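Local coordinates for putative transcriptional regulator (Listeria innocua, PDB 3LWF), which probably binds DNA as a dimeric transcription factor of the Rrf2 family, through a winged helix-turn-helix domain, at residues Gly43-Leu47 with His81-Val85; Asp97-Thr101 with Arg131-Asp135. All coordinates share one frame; numbering follows the deposited sequence.

Contact 1: Gly43-Leu47 with His81-Val85; sequences GPISL and HGGYV. With SO4 (sulfate ion), chain E.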
# COMPACT_ATOMS: atom_id res chain seq x y z
N GLY A 43 6.29 5.61 35.50
CA GLY A 43 5.34 4.71 36.19
C GLY A 43 4.13 4.38 35.33
O GLY A 43 4.09 4.71 34.15
N PRO A 44 3.17 3.68 35.92
CA PRO A 44 2.00 3.27 35.16
C PRO A 44 1.26 4.49 34.68
O PRO A 44 1.12 5.48 35.43
CB PRO A 44 1.16 2.51 36.18
CG PRO A 44 2.12 2.04 37.20
CD PRO A 44 3.15 3.13 37.29
N ILE A 45 0.77 4.41 33.46
CA ILE A 45 -0.04 5.45 32.83
C ILE A 45 -1.43 4.91 32.70
O ILE A 45 -1.62 3.79 32.23
CB ILE A 45 0.50 5.81 31.42
CG1 ILE A 45 1.97 6.21 31.51
CG2 ILE A 45 -0.28 6.97 30.80
CD1 ILE A 45 2.23 7.28 32.53
N SER A 46 -2.42 5.67 33.14
CA SER A 46 -3.79 5.21 33.06
C SER A 46 -4.40 5.44 31.68
O SER A 46 -4.09 6.40 30.99
CB SER A 46 -4.62 5.89 34.12
OG SER A 46 -4.90 7.19 33.75
N LEU A 47 -5.27 4.54 31.27
CA LEU A 47 -6.01 4.74 30.02
C LEU A 47 -6.91 5.96 30.07
O LEU A 47 -7.17 6.57 29.05
CB LEU A 47 -6.83 3.52 29.69
CG LEU A 47 -6.04 2.29 29.23
CD1 LEU A 47 -7.03 1.29 28.64
CD2 LEU A 47 -5.05 2.65 28.19
N HIS A 81 -2.95 3.55 41.91
CA HIS A 81 -1.86 4.16 41.16
C HIS A 81 -1.41 3.30 39.96
O HIS A 81 -0.32 3.45 39.49
CB HIS A 81 -0.69 4.43 42.11
CG HIS A 81 -1.02 5.41 43.18
ND1 HIS A 81 -1.13 6.76 42.94
CD2 HIS A 81 -1.30 5.24 44.49
CE1 HIS A 81 -1.43 7.38 44.07
NE2 HIS A 81 -1.53 6.48 45.02
N GLY A 82 -2.26 2.40 39.49
CA GLY A 82 -1.89 1.50 38.39
C GLY A 82 -2.13 2.06 36.99
O GLY A 82 -2.26 3.29 36.76
N GLY A 83 -2.22 1.16 36.04
CA GLY A 83 -2.31 1.58 34.67
C GLY A 83 -1.46 0.65 33.86
O GLY A 83 -1.45 -0.56 34.12
N TYR A 84 -0.85 1.21 32.82
CA TYR A 84 -0.10 0.44 31.84
C TYR A 84 1.27 1.05 31.65
O TYR A 84 1.47 2.26 31.89
CB TYR A 84 -0.88 0.37 30.52
CG TYR A 84 -2.13 -0.43 30.67
CD1 TYR A 84 -2.13 -1.80 30.47
CD2 TYR A 84 -3.30 0.18 31.06
CE1 TYR A 84 -3.28 -2.55 30.67
CE2 TYR A 84 -4.45 -0.54 31.22
CZ TYR A 84 -4.43 -1.90 31.04
OH TYR A 84 -5.57 -2.59 31.24
N VAL A 85 2.21 0.20 31.29
CA VAL A 85 3.56 0.60 30.88
C VAL A 85 3.91 -0.16 29.59
O VAL A 85 3.39 -1.24 29.34
CB VAL A 85 4.63 0.27 31.97
CG1 VAL A 85 4.34 1.08 33.26
CG2 VAL A 85 4.75 -1.24 32.27
S SO4 E . -5.08 9.10 36.99
O1 SO4 E . -5.85 8.39 35.97
O2 SO4 E . -4.39 10.22 36.35
O3 SO4 E . -5.97 9.58 38.05
O4 SO4 E . -4.09 8.21 37.59
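Ile45 and Tyr84 meet through their backbones, each giving its N-H to the other's carbonyl. The bond from Ile45 N to Tyr84 O spans 2.8 Å and is almost straight (172°). The return bond, Tyr84 N to Ile45 O, is equally short, but its donor stands above the carbonyl plane. Together they make one antiparallel hydrogen-bonded pair, a single bridge between loop and strand segments running nearly perpendicular. Gly83 fits against the loop because it has no side chain, and its CA lies 3.4 Å from Ile45 O. Pro44 turns CB and CG to the backbone of His81 and Gly82, its CB 3.4 Å from Gly82 C. Leu47 CG reaches Tyr84 CE2 at 3.8 Å, the two side chains slanting across each other, with Ile65 of helix 58-70 touching both. Ser46, at the N-cap of helix 47-54, places OG between its backbone N and carbonyl carbon (chi1 76°); there it caps a helix N-H and donates a 2.7 Å hydrogen bond to O1 of a sulfate probably from the crystallisation liquor. The loop thus bridges one edge of strand 83-86, whose other edge pairs with strand 74-77, probably as the wing of a winged helix-turn-helix domain.

Contact 2: Asp97-Thr101 with Arg131-Asp135; sequences DIIRT and RDVLD
Helices 95-102 and 117-136 approach through Ile99, Arg100, Leu134 and Asp135, the short axes of 97-101 and 131-135 coming within 10.4 Å at an angle of 114°. Within these segments side chains make the contact, while a backbone hydrogen bond between Leu134 and Gly96 joins the helices just beside it. Arg100 provides a polar link between the segments, its chain extended from CG to NE and carrying the guanidinium across to the second helix. NH1 donates to Asp135 OD1 at 2.9 Å, with an N-H...O angle of 162°. The oxygen lies in the guanidinium plane and receives this bond on its syn lone pair, while the carboxylate is turned 44° from that plane. A second, weak bond of 3.4 Å joins Arg100 NH2 to the same OD1, so both terminal nitrogens converge on one oxygen. Leu134 CD1 lies over one guanidinium face, offset toward its rim, and Arg131 CG sits at the edge, 3.7 Å from Arg100 NH2. Next to this polar link, the buried pair Ile99 and Leu134 cross at about a right angle, CG1 of the isoleucine 4.2 Å from CD2 of the leucine. Ile106 also packs on Ile99, and Met126 of the second subunit on Leu134. Arg100 NH2 also forms a salt bridge with the terminal carboxylate of Ile159 of the second subunit, and Arg131 NH1 another with Glu150 of that subunit. Arg100 therefore joins two negative groups, one in its own chain and one across the dimer, which would probably stabilise its charge and tie helix packing to subunit association.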
# COMPACT_ATOMS: atom_id res chain seq x y z
N ASP A 97 4.26 -5.09 14.91
CA ASP A 97 3.88 -5.66 16.20
C ASP A 97 2.51 -5.15 16.61
O ASP A 97 1.64 -5.91 16.89
CB ASP A 97 4.89 -5.25 17.32
CG ASP A 97 6.22 -5.98 17.23
OD1 ASP A 97 6.21 -7.10 16.71
OD2 ASP A 97 7.28 -5.45 17.67
N ILE A 98 2.36 -3.82 16.66
CA ILE A 98 1.17 -3.20 17.14
C ILE A 98 -0.02 -3.39 16.17
O ILE A 98 -1.07 -3.85 16.58
CB ILE A 98 1.35 -1.67 17.32
CG1 ILE A 98 2.52 -1.27 18.25
CG2 ILE A 98 0.03 -1.04 17.74
CD1 ILE A 98 2.84 -2.15 19.37
N ILE A 99 0.18 -3.01 14.90
CA ILE A 99 -0.86 -2.98 13.90
C ILE A 99 -1.40 -4.39 13.68
O ILE A 99 -2.60 -4.58 13.68
CB ILE A 99 -0.33 -2.41 12.54
CG1 ILE A 99 0.05 -0.92 12.62
CG2 ILE A 99 -1.32 -2.65 11.38
CD1 ILE A 99 -1.06 0.01 12.99
N ARG A 100 -0.55 -5.38 13.50
CA ARG A 100 -1.07 -6.73 13.24
C ARG A 100 -1.71 -7.35 14.48
O ARG A 100 -2.52 -8.28 14.36
CB ARG A 100 -0.00 -7.65 12.68
CG ARG A 100 0.55 -7.19 11.34
CD ARG A 100 1.11 -8.38 10.56
NE ARG A 100 1.91 -7.98 9.41
CZ ARG A 100 3.18 -7.58 9.48
NH1 ARG A 100 3.79 -7.48 10.66
NH2 ARG A 100 3.83 -7.25 8.38
N THR A 101 -1.37 -6.86 15.68
CA THR A 101 -2.05 -7.32 16.90
C THR A 101 -3.50 -6.83 16.93
O THR A 101 -4.40 -7.55 17.36
CB THR A 101 -1.30 -6.89 18.19
OG1 THR A 101 0.02 -7.43 18.19
CG2 THR A 101 -2.03 -7.33 19.45
N ARG A 131 5.14 -4.36 3.79
CA ARG A 131 5.39 -5.28 4.87
C ARG A 131 6.73 -5.00 5.54
O ARG A 131 6.86 -5.08 6.76
CB ARG A 131 5.39 -6.69 4.33
CG ARG A 131 5.87 -7.67 5.36
CD ARG A 131 5.46 -9.08 4.95
NE ARG A 131 6.42 -9.61 4.02
CZ ARG A 131 6.23 -10.69 3.27
NH1 ARG A 131 5.08 -11.38 3.31
NH2 ARG A 131 7.21 -11.05 2.44
N ASP A 132 7.73 -4.68 4.74
CA ASP A 132 9.04 -4.37 5.28
C ASP A 132 9.04 -3.09 6.08
O ASP A 132 9.74 -3.00 7.07
CB ASP A 132 10.10 -4.31 4.18
CG ASP A 132 10.44 -5.69 3.63
OD1 ASP A 132 10.04 -6.67 4.30
OD2 ASP A 132 11.06 -5.80 2.54
N VAL A 133 8.29 -2.08 5.64
CA VAL A 133 8.17 -0.87 6.42
C VAL A 133 7.58 -1.17 7.83
O VAL A 133 8.08 -0.67 8.85
CB VAL A 133 7.34 0.17 5.69
CG1 VAL A 133 6.91 1.29 6.65
CG2 VAL A 133 8.11 0.71 4.48
N LEU A 134 6.52 -1.98 7.87
CA LEU A 134 5.87 -2.36 9.13
C LEU A 134 6.81 -3.10 10.03
O LEU A 134 6.84 -2.86 11.23
CB LEU A 134 4.64 -3.26 8.90
CG LEU A 134 3.34 -2.55 8.58
CD1 LEU A 134 2.26 -3.61 8.38
CD2 LEU A 134 2.97 -1.56 9.70
N ASP A 135 7.59 -3.99 9.44
CA ASP A 135 8.48 -4.86 10.18
C ASP A 135 9.79 -4.24 10.57
O ASP A 135 10.42 -4.73 11.49
CB ASP A 135 8.73 -6.14 9.40
CG ASP A 135 7.49 -7.00 9.36
OD1 ASP A 135 6.62 -6.78 10.22
OD2 ASP A 135 7.38 -7.85 8.48

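Contact 1 and contact 2 lie in two parts of one short chain, probably a DNA-binding part and a part at the subunit interface. They come in series: both segments of contact 1 precede both of contact 2, and helix 95-102 is the next regular element after strand 83-86, across residues 87-94. Their centres lie 25 Å apart and their nearest atoms about 10 Å, so they do not touch. Contact 1 is at the surface, 20 Å from the chain centre; contact 2, only 7 Å from that centre, joins helix 95-102 to the long helix 117-136 beside the second subunit. The connection from strand to helix thus links the probable wing to the dimer-forming region.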